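Side-chain contacts in flavohemoglobin (PDB 6O0A), which binds heme and FAD and, as in other flavohemoglobins, probably detoxifies nitric oxide by passing electrons from NAD(P)H through the flavin to the heme: residues Gln220-Thr225 / Thr248-Gln253; Thr225-Pro228 / Arg234-Ala237. All coordinates share one frame; numbering follows the deposited sequence. Where two conformers were deposited one is given.

Overall arrangement
Both contacts are buried and both meet FAD, but they use different chemistry. Contact 1 (220-225 with 248-253) sets strand 219-225 against helix 246-251: carbon packing joins the two segments, while the strand spends its polar groups on the ribityl chain, the phosphates and the flavin. Contact 2 (225-228 with 234-237) follows directly from T225, which the two share, and ties the loop after that strand to strand 234-239 by hydrogen bonds, an arginine and two waters. The strands 219-225 and 234-239 are the outermost members of one antiparallel sheet, and F224 CB lies 3.7 Å from I236 CG2 where the contacts touch.

Contact 1: residues Gln220-Thr225 / Thr248-Gln253. With FAD (flavin-adenine dinucleotide), chain B.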
ATOM      1  N   GLN A 220      -0.008 -15.095   8.494  1.00 14.37           N
ATOM      2  CA  GLN A 220      -0.661 -13.889   7.987  1.00 11.89           C
ATOM      3  C   GLN A 220       0.371 -12.809   7.711  1.00 11.10           C
ATOM      4  O   GLN A 220       1.233 -12.558   8.562  1.00 12.64           O
ATOM      5  CB  GLN A 220      -1.696 -13.362   8.978  1.00  9.98           C
ATOM      6  CG  GLN A 220      -2.890 -14.264   9.151  1.00 10.34           C
ATOM      7  CD  GLN A 220      -3.879 -14.071   8.035  1.00 12.54           C
ATOM      8  OE1 GLN A 220      -4.649 -13.114   8.044  1.00 14.87           O
ATOM      9  NE2 GLN A 220      -3.859 -14.964   7.058  1.00 14.13           N
ATOM     10  N   PRO A 221       0.297 -12.164   6.550  1.00 11.38           N
ATOM     11  CA  PRO A 221       1.192 -11.039   6.250  1.00 11.58           C
ATOM     12  C   PRO A 221       0.581  -9.676   6.555  1.00 12.07           C
ATOM     13  O   PRO A 221      -0.640  -9.514   6.451  1.00 13.03           O
ATOM     14  CB  PRO A 221       1.419 -11.193   4.741  1.00 13.29           C
ATOM     15  CG  PRO A 221       0.072 -11.662   4.258  1.00 12.53           C
ATOM     16  CD  PRO A 221      -0.451 -12.605   5.360  1.00 15.84           C
ATOM     17  N   ARG A 222       1.414  -8.705   6.935  1.00 11.35           N
ATOM     18  CA  ARG A 222       1.048  -7.290   6.926  1.00  9.91           C
ATOM     19  C   ARG A 222       2.219  -6.514   6.338  1.00 12.01           C
ATOM     20  O   ARG A 222       3.368  -6.947   6.439  1.00 11.36           O
ATOM     21  CB  ARG A 222       0.737  -6.763   8.332  1.00 12.12           C
ATOM     22  CG  ARG A 222      -0.396  -7.492   9.083  1.00 11.22           C
ATOM     23  CD  ARG A 222      -1.734  -7.288   8.385  1.00 13.99           C
ATOM     24  NE  ARG A 222      -2.882  -7.744   9.186  1.00 13.49           N
ATOM     25  CZ  ARG A 222      -3.553  -8.878   8.992  1.00 12.39           C
ATOM     26  NH1 ARG A 222      -3.204  -9.721   8.025  1.00 12.13           N
ATOM     27  NH2 ARG A 222      -4.590  -9.168   9.765  1.00 12.22           N
ATOM     28  N   GLN A 223       1.926  -5.353   5.747  1.00 11.55           N
ATOM     29  CA  GLN A 223       2.951  -4.504   5.136  1.00  8.88           C
ATOM     30  C   GLN A 223       3.401  -3.393   6.075  1.00 12.42           C
ATOM     31  O   GLN A 223       2.582  -2.791   6.777  1.00 11.79           O
ATOM     32  CB  GLN A 223       2.452  -3.877   3.832  1.00  9.01           C
ATOM     33  CG  GLN A 223       2.175  -4.902   2.732  1.00 11.94           C
ATOM     34  CD  GLN A 223       0.870  -5.640   2.947  1.00 14.32           C
ATOM     35  OE1 GLN A 223      -0.171  -5.020   3.170  1.00 14.03           O
ATOM     36  NE2 GLN A 223       0.911  -6.978   2.851  1.00 12.50           N
ATOM     37  N   PHE A 224       4.708  -3.121   6.071  1.00 10.24           N
ATOM     38  CA  PHE A 224       5.254  -1.982   6.808  1.00  9.06           C
ATOM     39  C   PHE A 224       6.338  -1.300   5.990  1.00 14.38           C
ATOM     40  O   PHE A 224       7.137  -1.952   5.322  1.00 12.41           O
ATOM     41  CB  PHE A 224       5.796  -2.407   8.178  1.00 11.62           C
ATOM     42  CG  PHE A 224       4.751  -3.043   9.043  1.00  9.67           C
ATOM     43  CD1 PHE A 224       3.828  -2.270   9.723  1.00  9.66           C
ATOM     44  CD2 PHE A 224       4.658  -4.424   9.132  1.00 12.09           C
ATOM     45  CE1 PHE A 224       2.840  -2.860  10.496  1.00 10.36           C
ATOM     46  CE2 PHE A 224       3.679  -5.021   9.900  1.00 12.50           C
ATOM     47  CZ  PHE A 224       2.767  -4.239  10.588  1.00 11.97           C
ATOM     48  N   THR A 225       6.356   0.028   6.057  1.00 12.09           N
ATOM     49  CA  THR A 225       7.333   0.831   5.337  1.00 12.05           C
ATOM     50  C   THR A 225       8.736   0.658   5.913  1.00 12.79           C
ATOM     51  O   THR A 225       8.939   0.701   7.130  1.00 12.20           O
ATOM     52  CB  THR A 225       6.909   2.299   5.418  1.00 10.95           C
ATOM     53  OG1 THR A 225       5.596   2.430   4.859  1.00 13.41           O
ATOM     54  CG2 THR A 225       7.886   3.189   4.634  1.00 11.92           C
ATOM     55  N   THR A 248      -0.644  -6.781  17.531  1.00 13.96           N
ATOM     56  CA  THR A 248      -0.319  -7.266  18.865  0.61 16.32           C
ATOM     57  C   THR A 248       0.677  -8.421  18.799  1.00 14.48           C
ATOM     58  O   THR A 248       1.590  -8.499  19.633  1.00 15.50           O
ATOM     59  CB  THR A 248      -1.592  -7.657  19.621  0.61 15.94           C
ATOM     60  OG1 THR A 248      -1.263  -7.957  20.982  0.61 16.12           O
ATOM     61  CG2 THR A 248      -2.286  -8.851  18.970  0.61 12.18           C
ATOM     62  N   ILE A 249       0.545  -9.299  17.798  1.00 14.35           N
ATOM     63  CA  ILE A 249       1.451 -10.433  17.665  1.00 12.62           C
ATOM     64  C   ILE A 249       2.853  -9.970  17.286  1.00 13.32           C
ATOM     65  O   ILE A 249       3.843 -10.412  17.882  1.00 15.59           O
ATOM     66  CB  ILE A 249       0.861 -11.450  16.665  1.00 12.71           C
ATOM     67  CG1 ILE A 249      -0.376 -12.100  17.297  1.00 19.83           C
ATOM     68  CG2 ILE A 249       1.898 -12.512  16.317  1.00 14.14           C
ATOM     69  CD1 ILE A 249      -1.196 -12.965  16.358  1.00 19.38           C
ATOM     70  N   PHE A 250       2.965  -9.049  16.321  1.00 12.55           N
ATOM     71  CA  PHE A 250       4.278  -8.537  15.946  1.00 12.41           C
ATOM     72  C   PHE A 250       4.940  -7.808  17.117  1.00 14.27           C
ATOM     73  O   PHE A 250       6.137  -7.974  17.358  1.00 13.67           O
ATOM     74  CB  PHE A 250       4.163  -7.590  14.745  1.00 14.42           C
ATOM     75  CG  PHE A 250       3.741  -8.258  13.468  1.00 14.56           C
ATOM     76  CD1 PHE A 250       4.377  -9.407  13.014  1.00 15.16           C
ATOM     77  CD2 PHE A 250       2.730  -7.700  12.687  1.00 14.63           C
ATOM     78  CE1 PHE A 250       3.992 -10.008  11.811  1.00 14.58           C
ATOM     79  CE2 PHE A 250       2.331  -8.302  11.499  1.00 15.70           C
ATOM     80  CZ  PHE A 250       2.960  -9.450  11.058  1.00 14.30           C
ATOM     81  N   GLN A 251       4.177  -7.003  17.862  1.00 13.51           N
ATOM     82  CA  GLN A 251       4.796  -6.236  18.942  1.00 14.21           C
ATOM     83  C   GLN A 251       5.181  -7.097  20.127  1.00 19.15           C
ATOM     84  O   GLN A 251       5.965  -6.653  20.970  1.00 28.32           O
ATOM     85  CB  GLN A 251       3.871  -5.121  19.435  1.00 16.17           C
ATOM     86  CG  GLN A 251       3.633  -4.014  18.445  1.00 16.00           C
ATOM     87  CD  GLN A 251       3.002  -2.816  19.114  1.00 11.87           C
ATOM     88  OE1 GLN A 251       2.438  -2.929  20.212  1.00 14.89           O
ATOM     89  NE2 GLN A 251       3.114  -1.646  18.471  1.00 14.03           N
ATOM     90  N   ASN A 252       4.647  -8.307  20.239  1.00 17.69           N
ATOM     91  CA  ASN A 252       5.003  -9.141  21.370  1.00 20.94           C
ATOM     92  C   ASN A 252       6.097 -10.148  21.037  1.00 20.47           C
ATOM     93  O   ASN A 252       6.386 -11.019  21.855  1.00 24.50           O
ATOM     94  CB  ASN A 252       3.756  -9.823  21.924  1.00 27.41           C
ATOM     95  CG  ASN A 252       2.971  -8.901  22.839  1.00 45.77           C
ATOM     96  OD1 ASN A 252       3.069  -8.996  24.063  1.00 59.45           O
ATOM     97  ND2 ASN A 252       2.228  -7.968  22.249  1.00 49.93           N
ATOM     98  N   GLN A 253       6.734 -10.022  19.876  1.00 18.51           N
ATOM     99  CA  GLN A 253       7.884 -10.859  19.558  1.00 16.20           C
ATOM    100  C   GLN A 253       9.084 -10.450  20.399  1.00 21.33           C
ATOM    101  O   GLN A 253       9.365  -9.262  20.572  1.00 19.38           O
ATOM    102  CB  GLN A 253       8.237 -10.729  18.077  1.00 14.46           C
ATOM    103  CG  GLN A 253       7.116 -11.084  17.142  1.00 15.33           C
ATOM    104  CD  GLN A 253       6.766 -12.565  17.190  1.00 22.04           C
ATOM    105  OE1 GLN A 253       7.642 -13.428  17.107  1.00 26.11           O
ATOM    106  NE2 GLN A 253       5.490 -12.861  17.349  1.00 22.44           N
TER
HETATM  107  PA  FAD B 401      -6.008  -5.926  10.889  1.00 14.43           P
HETATM  108  O1A FAD B 401      -6.199  -7.260  11.506  1.00 14.29           O
HETATM  109  O2A FAD B 401      -5.563  -5.932   9.453  1.00 10.98           O
HETATM  110  O5B FAD B 401      -7.356  -5.078  11.013  1.00 11.82           O
HETATM  111  C5B FAD B 401      -7.486  -3.828  10.312  1.00 14.41           C
HETATM  112  C4B FAD B 401      -8.886  -3.340  10.589  1.00 16.43           C
HETATM  113  O4B FAD B 401      -9.829  -4.333  10.126  1.00 15.59           O
HETATM  114  C3B FAD B 401      -9.222  -3.152  12.057  1.00 17.29           C
HETATM  115  O3B FAD B 401      -8.814  -1.877  12.548  1.00 17.98           O
HETATM  116  C2B FAD B 401     -10.749  -3.277  12.052  1.00 21.89           C
HETATM  117  O2B FAD B 401     -11.377  -2.051  11.692  1.00 23.05           O
HETATM  118  C1B FAD B 401     -10.983  -4.321  10.952  1.00 17.55           C
HETATM  119  N9A FAD B 401     -11.203  -5.672  11.462  1.00 17.74           N
HETATM  120  C8A FAD B 401     -10.266  -6.496  12.022  1.00 18.82           C
HETATM  121  N7A FAD B 401     -10.750  -7.633  12.461  1.00 18.50           N
HETATM  122  C5A FAD B 401     -12.102  -7.546  12.174  1.00 14.72           C
HETATM  123  C6A FAD B 401     -13.184  -8.401  12.452  1.00 13.68           C
HETATM  124  N6A FAD B 401     -13.058  -9.575  13.084  1.00 16.59           N
HETATM  125  N1A FAD B 401     -14.418  -7.998  12.074  1.00 19.17           N
HETATM  126  C2A FAD B 401     -14.548  -6.822  11.451  1.00 17.02           C
HETATM  127  N3A FAD B 401     -13.602  -5.926  11.143  1.00 17.32           N
HETATM  128  C4A FAD B 401     -12.397  -6.348  11.542  1.00 17.98           C
HETATM  129  N1  FAD B 401       1.413   0.250   9.697  1.00 10.11           N
HETATM  130  C2  FAD B 401       2.325   0.709  10.606  1.00 10.69           C
HETATM  131  O2  FAD B 401       2.099   0.690  11.824  1.00 11.77           O
HETATM  132  N3  FAD B 401       3.543   1.213  10.155  1.00  9.46           N
HETATM  133  C4  FAD B 401       3.947   1.292   8.836  1.00 11.41           C
HETATM  134  O4  FAD B 401       5.060   1.732   8.546  1.00 12.62           O
HETATM  135  C4X FAD B 401       2.977   0.801   7.885  1.00 10.99           C
HETATM  136  N5  FAD B 401       3.282   0.841   6.615  1.00 12.76           N
HETATM  137  C5X FAD B 401       2.345   0.366   5.703  1.00 13.99           C
HETATM  138  C6  FAD B 401       2.646   0.415   4.341  1.00 12.45           C
HETATM  139  C7  FAD B 401       1.748  -0.059   3.389  1.00 11.00           C
HETATM  140  C7M FAD B 401       2.087   0.045   1.922  1.00 16.08           C
HETATM  141  C8  FAD B 401       0.526  -0.614   3.806  1.00 16.15           C
HETATM  142  C8M FAD B 401      -0.455  -1.172   2.810  1.00 16.50           C
HETATM  143  C9  FAD B 401       0.219  -0.653   5.162  1.00 12.80           C
HETATM  144  C9A FAD B 401       1.107  -0.158   6.111  1.00 10.69           C
HETATM  145  N10 FAD B 401       0.815  -0.179   7.493  1.00 10.96           N
HETATM  146  C10 FAD B 401       1.731   0.297   8.408  1.00 12.42           C
HETATM  147  C1' FAD B 401      -0.428  -0.791   7.990  1.00 11.55           C
HETATM  148  C2' FAD B 401      -0.267  -2.280   8.280  1.00 11.17           C
HETATM  149  O2' FAD B 401       0.030  -2.972   7.067  1.00 11.75           O
HETATM  150  C3' FAD B 401      -1.516  -2.883   8.929  1.00 12.51           C
HETATM  151  O3' FAD B 401      -2.655  -2.581   8.125  1.00 15.04           O
HETATM  152  C4' FAD B 401      -1.767  -2.378  10.349  1.00 12.71           C
HETATM  153  O4' FAD B 401      -0.569  -2.540  11.110  1.00 12.83           O
HETATM  154  C5' FAD B 401      -2.930  -3.079  11.024  1.00 12.10           C
HETATM  155  O5' FAD B 401      -2.643  -4.494  11.087  1.00 13.67           O
HETATM  156  P   FAD B 401      -3.485  -5.373  12.121  1.00 13.26           P
HETATM  157  O1P FAD B 401      -3.256  -5.047  13.555  1.00 12.40           O
HETATM  158  O2P FAD B 401      -3.174  -6.810  11.806  1.00 12.17           O
HETATM  159  O3P FAD B 401      -5.008  -5.063  11.774  1.00 13.59           O
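F224 and F250 make the aromatic centre of this contact. Their planes stand at 89° with centroids 5.8 Å apart, an offset edge-to-face pair in which the F224 edge is turned to the F250 face; the approach is closest at F224 CE2 and F250 CE2, 3.9 Å. The aliphatic part of R222 comes in at the edge of the F250 ring, CG lying 3.7 Å from CE2 of F250. The R222 chain bends at CB-CG (chi2 -65°), and its guanidinium leads away from F250 and residues 248-253, toward the phosphates, its plane nearly perpendicular to the F250 ring.

Most of the polar bonds run to FAD. R222 NE donates to O2P of FAD at 2.8 Å and R222 NH2 to O1A on the other phosphorus, so one guanidinium spans both phosphates, where its charge would offset theirs. NH1 turns back to P221 O, which lies close to the guanidinium plane and fixes its rotation, although NH1 sits above the carbonyl plane. The ribityl O2' of FAD donates to Q223 O at 2.6 Å and lies over one face of the F224 ring. F224 CD1 comes within 3.5 Å of C2 of the flavin. T225 N donates to both N5 and O4 of FAD, the N5 bond measuring 3.2 Å, and so sets the N5/O4 edge of the isoalloxazine against the end of the strand.

R222-T225, reading RQFT, is consistent with the RxY(S/T) FAD-binding motif of the ferredoxin-NADP+ reductase family.

Strand 219-225 pairs with strand 207-213 through R222 with I210 and F224 with I208. I238 of strand 234-239 touches both phenylalanines, and A212 of strand 207-213 touches F250. Helix 246-251 thus lies against the antiparallel sheet of the FAD-binding domain, with F250 reaching between its outermost strands.

Contact 2: residues Thr225-Pro228 / Arg234-Ala237; sequences TLLP and RRIA. With FAD (flavin-adenine dinucleotide), chain B.
The guanidinium of R235 carries the L227 side chain over one face, with CD1 of L227 3.9 Å above the plane and offset toward the rim. At its edge sits the carbonyl of P228: NH1 of R235 donates to P228 O at 3.0 Å, nearly straight at 163°, in the carbonyl plane and on a lone pair. R235 runs extended from CG to NE, CG anti to its backbone N (chi1 176°), which carries the group alongside L227 as far as P228. NH2 of R235 makes salt bridges with D188 and E326, so the group is held from several directions.

The backbone adds a bond from L227 N to R235 O, 2.9 Å, with the donor tilted from the carbonyl plane. A CA-H...O contact from L226 reaches the same oxygen. Water 2 bridges L227 O and R235 N, so the same two residues are joined once directly and once through water.

Apolar packing flanks these bonds. L227 CD1 presses on A237 CB at 3.6 Å, and L226 CD2 lies 3.8 Å from CD of R234. The R234 side chain crosses L226 at a slant, bending at chi2 (-71°) on its way to T200 O, to which NH2 donates. Helix 290-302 borders the loop, its T291 touching T225 and L227.

At the flavin end, FAD N3 donates to A237 O at 3.0 Å. Water 1 accepts from A237 N and lies 2.7 Å from both T225 O and FAD O4, placing it between loop, strand and cofactor. Backbone atoms and a water thus line the pyrimidine rim of the isoalloxazine. This is the flavin site of the antiparallel FAD-binding domain found in ferredoxin-NADP+ reductase-like proteins.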
ATOM      1  N   THR A 225       6.356   0.028   6.057  1.00 12.09           N
ATOM      2  CA  THR A 225       7.333   0.831   5.337  1.00 12.05           C
ATOM      3  C   THR A 225       8.736   0.658   5.913  1.00 12.79           C
ATOM      4  O   THR A 225       8.939   0.701   7.130  1.00 12.20           O
ATOM      5  CB  THR A 225       6.909   2.299   5.418  1.00 10.95           C
ATOM      6  OG1 THR A 225       5.596   2.430   4.859  1.00 13.41           O
ATOM      7  CG2 THR A 225       7.886   3.189   4.634  1.00 11.92           C
ATOM      8  N   LEU A 226       9.712   0.475   5.026  1.00 12.51           N
ATOM      9  CA  LEU A 226      11.099   0.349   5.450  1.00 11.32           C
ATOM     10  C   LEU A 226      11.644   1.676   5.964  1.00 13.13           C
ATOM     11  O   LEU A 226      11.399   2.738   5.383  1.00 14.63           O
ATOM     12  CB  LEU A 226      11.959  -0.143   4.292  1.00 11.88           C
ATOM     13  CG  LEU A 226      11.663  -1.607   3.971  1.00 11.10           C
ATOM     14  CD1 LEU A 226      12.454  -2.027   2.725  1.00 15.82           C
ATOM     15  CD2 LEU A 226      12.036  -2.471   5.180  1.00 12.46           C
ATOM     16  N   LEU A 227      12.403   1.601   7.046  1.00 12.27           N
ATOM     17  CA  LEU A 227      13.015   2.751   7.701  1.00 13.27           C
ATOM     18  C   LEU A 227      14.539   2.728   7.587  1.00 11.65           C
ATOM     19  O   LEU A 227      15.151   1.677   7.344  1.00 11.88           O
ATOM     20  CB  LEU A 227      12.616   2.782   9.185  1.00 11.96           C
ATOM     21  CG  LEU A 227      11.131   2.999   9.471  1.00 13.32           C
ATOM     22  CD1 LEU A 227      10.868   2.832  10.945  1.00 13.55           C
ATOM     23  CD2 LEU A 227      10.691   4.386   8.979  1.00 15.99           C
ATOM     24  N   PRO A 228      15.193   3.876   7.781  1.00 12.49           N
ATOM     25  CA  PRO A 228      16.657   3.926   7.653  1.00 12.20           C
ATOM     26  C   PRO A 228      17.362   2.898   8.530  1.00 13.13           C
ATOM     27  O   PRO A 228      17.076   2.762   9.724  1.00 14.51           O
ATOM     28  CB  PRO A 228      16.998   5.358   8.080  1.00 14.60           C
ATOM     29  CG  PRO A 228      15.784   6.134   7.755  1.00 13.47           C
ATOM     30  CD  PRO A 228      14.608   5.219   7.971  1.00 12.45           C
ATOM     31  N   ARG A 234      16.435  -4.969   7.879  1.00 13.78           N
ATOM     32  CA  ARG A 234      15.109  -4.435   7.577  1.00 14.34           C
ATOM     33  C   ARG A 234      14.561  -3.840   8.864  1.00 18.01           C
ATOM     34  O   ARG A 234      14.459  -4.545   9.876  1.00 15.63           O
ATOM     35  CB  ARG A 234      14.158  -5.517   7.057  1.00 13.61           C
ATOM     36  CG  ARG A 234      14.644  -6.204   5.794  1.00 13.23           C
ATOM     37  CD  ARG A 234      14.578  -5.282   4.580  1.00 13.39           C
ATOM     38  NE  ARG A 234      14.719  -6.074   3.362  1.00 12.69           N
ATOM     39  CZ  ARG A 234      15.330  -5.665   2.258  1.00 13.17           C
ATOM     40  NH1 ARG A 234      15.862  -4.445   2.193  1.00 15.63           N
ATOM     41  NH2 ARG A 234      15.416  -6.475   1.215  1.00 14.05           N
ATOM     42  N   ARG A 235      14.214  -2.557   8.828  1.00 11.44           N
ATOM     43  CA  ARG A 235      13.715  -1.851   9.998  1.00 11.26           C
ATOM     44  C   ARG A 235      12.323  -1.310   9.708  1.00 12.14           C
ATOM     45  O   ARG A 235      12.088  -0.744   8.637  1.00 12.76           O
ATOM     46  CB  ARG A 235      14.659  -0.716  10.394  1.00 10.11           C
ATOM     47  CG  ARG A 235      14.144   0.118  11.553  1.00 12.20           C
ATOM     48  CD  ARG A 235      15.010   1.362  11.728  1.00 11.59           C
ATOM     49  NE  ARG A 235      14.412   2.275  12.703  1.00 12.56           N
ATOM     50  CZ  ARG A 235      14.607   3.590  12.680  1.00 14.92           C
ATOM     51  NH1 ARG A 235      15.365   4.120  11.735  1.00 16.09           N
ATOM     52  NH2 ARG A 235      14.045   4.367  13.598  1.00 16.32           N
ATOM     53  N   ILE A 236      11.405  -1.503  10.658  1.00 12.68           N
ATOM     54  CA  ILE A 236      10.020  -1.062  10.543  1.00 10.20           C
ATOM     55  C   ILE A 236       9.554  -0.560  11.906  1.00 10.72           C
ATOM     56  O   ILE A 236      10.069  -0.970  12.952  1.00 14.84           O
ATOM     57  CB  ILE A 236       9.080  -2.189  10.041  1.00 11.53           C
ATOM     58  CG1 ILE A 236       9.110  -3.372  11.026  1.00 12.60           C
ATOM     59  CG2 ILE A 236       9.486  -2.630   8.632  1.00 11.15           C
ATOM     60  CD1 ILE A 236       8.156  -4.518  10.636  1.00 14.17           C
ATOM     61  N   ALA A 237       8.566   0.334  11.894  1.00 10.99           N
ATOM     62  CA  ALA A 237       7.939   0.833  13.115  1.00 10.35           C
ATOM     63  C   ALA A 237       6.456   0.516  13.053  1.00 11.71           C
ATOM     64  O   ALA A 237       5.754   0.985  12.148  1.00 12.42           O
ATOM     65  CB  ALA A 237       8.157   2.347  13.278  1.00  9.14           C
TER
HETATM   66  PA  FAD B 401      -6.008  -5.926  10.889  1.00 14.43           P
HETATM   67  O1A FAD B 401      -6.199  -7.260  11.506  1.00 14.29           O
HETATM   68  O2A FAD B 401      -5.563  -5.932   9.453  1.00 10.98           O
HETATM   69  O5B FAD B 401      -7.356  -5.078  11.013  1.00 11.82           O
HETATM   70  C5B FAD B 401      -7.486  -3.828  10.312  1.00 14.41           C
HETATM   71  C4B FAD B 401      -8.886  -3.340  10.589  1.00 16.43           C
HETATM   72  O4B FAD B 401      -9.829  -4.333  10.126  1.00 15.59           O
HETATM   73  C3B FAD B 401      -9.222  -3.152  12.057  1.00 17.29           C
HETATM   74  O3B FAD B 401      -8.814  -1.877  12.548  1.00 17.98           O
HETATM   75  C2B FAD B 401     -10.749  -3.277  12.052  1.00 21.89           C
HETATM   76  O2B FAD B 401     -11.377  -2.051  11.692  1.00 23.05           O
HETATM   77  C1B FAD B 401     -10.983  -4.321  10.952  1.00 17.55           C
HETATM   78  N9A FAD B 401     -11.203  -5.672  11.462  1.00 17.74           N
HETATM   79  C8A FAD B 401     -10.266  -6.496  12.022  1.00 18.82           C
HETATM   80  N7A FAD B 401     -10.750  -7.633  12.461  1.00 18.50           N
HETATM   81  C5A FAD B 401     -12.102  -7.546  12.174  1.00 14.72           C
HETATM   82  C6A FAD B 401     -13.184  -8.401  12.452  1.00 13.68           C
HETATM   83  N6A FAD B 401     -13.058  -9.575  13.084  1.00 16.59           N
HETATM   84  N1A FAD B 401     -14.418  -7.998  12.074  1.00 19.17           N
HETATM   85  C2A FAD B 401     -14.548  -6.822  11.451  1.00 17.02           C
HETATM   86  N3A FAD B 401     -13.602  -5.926  11.143  1.00 17.32           N
HETATM   87  C4A FAD B 401     -12.397  -6.348  11.542  1.00 17.98           C
HETATM   88  N1  FAD B 401       1.413   0.250   9.697  1.00 10.11           N
HETATM   89  C2  FAD B 401       2.325   0.709  10.606  1.00 10.69           C
HETATM   90  O2  FAD B 401       2.099   0.690  11.824  1.00 11.77           O
HETATM   91  N3  FAD B 401       3.543   1.213  10.155  1.00  9.46           N
HETATM   92  C4  FAD B 401       3.947   1.292   8.836  1.00 11.41           C
HETATM   93  O4  FAD B 401       5.060   1.732   8.546  1.00 12.62           O
HETATM   94  C4X FAD B 401       2.977   0.801   7.885  1.00 10.99           C
HETATM   95  N5  FAD B 401       3.282   0.841   6.615  1.00 12.76           N
HETATM   96  C5X FAD B 401       2.345   0.366   5.703  1.00 13.99           C
HETATM   97  C6  FAD B 401       2.646   0.415   4.341  1.00 12.45           C
HETATM   98  C7  FAD B 401       1.748  -0.059   3.389  1.00 11.00           C
HETATM   99  C7M FAD B 401       2.087   0.045   1.922  1.00 16.08           C
HETATM  100  C8  FAD B 401       0.526  -0.614   3.806  1.00 16.15           C
HETATM  101  C8M FAD B 401      -0.455  -1.172   2.810  1.00 16.50           C
HETATM  102  C9  FAD B 401       0.219  -0.653   5.162  1.00 12.80           C
HETATM  103  C9A FAD B 401       1.107  -0.158   6.111  1.00 10.69           C
HETATM  104  N10 FAD B 401       0.815  -0.179   7.493  1.00 10.96           N
HETATM  105  C10 FAD B 401       1.731   0.297   8.408  1.00 12.42           C
HETATM  106  C1' FAD B 401      -0.428  -0.791   7.990  1.00 11.55           C
HETATM  107  C2' FAD B 401      -0.267  -2.280   8.280  1.00 11.17           C
HETATM  108  O2' FAD B 401       0.030  -2.972   7.067  1.00 11.75           O
HETATM  109  C3' FAD B 401      -1.516  -2.883   8.929  1.00 12.51           C
HETATM  110  O3' FAD B 401      -2.655  -2.581   8.125  1.00 15.04           O
HETATM  111  C4' FAD B 401      -1.767  -2.378  10.349  1.00 12.71           C
HETATM  112  O4' FAD B 401      -0.569  -2.540  11.110  1.00 12.83           O
HETATM  113  C5' FAD B 401      -2.930  -3.079  11.024  1.00 12.10           C
HETATM  114  O5' FAD B 401      -2.643  -4.494  11.087  1.00 13.67           O
HETATM  115  P   FAD B 401      -3.485  -5.373  12.121  1.00 13.26           P
HETATM  116  O1P FAD B 401      -3.256  -5.047  13.555  1.00 12.40           O
HETATM  117  O2P FAD B 401      -3.174  -6.810  11.806  1.00 12.17           O
HETATM  118  O3P FAD B 401      -5.008  -5.063  11.774  1.00 13.59           O
HETATM  119  O   HOH W   1       7.565   1.123   9.360  1.00 15.45           O
HETATM  120  O   HOH W   2      15.318  -0.920   6.627  1.00 14.44           O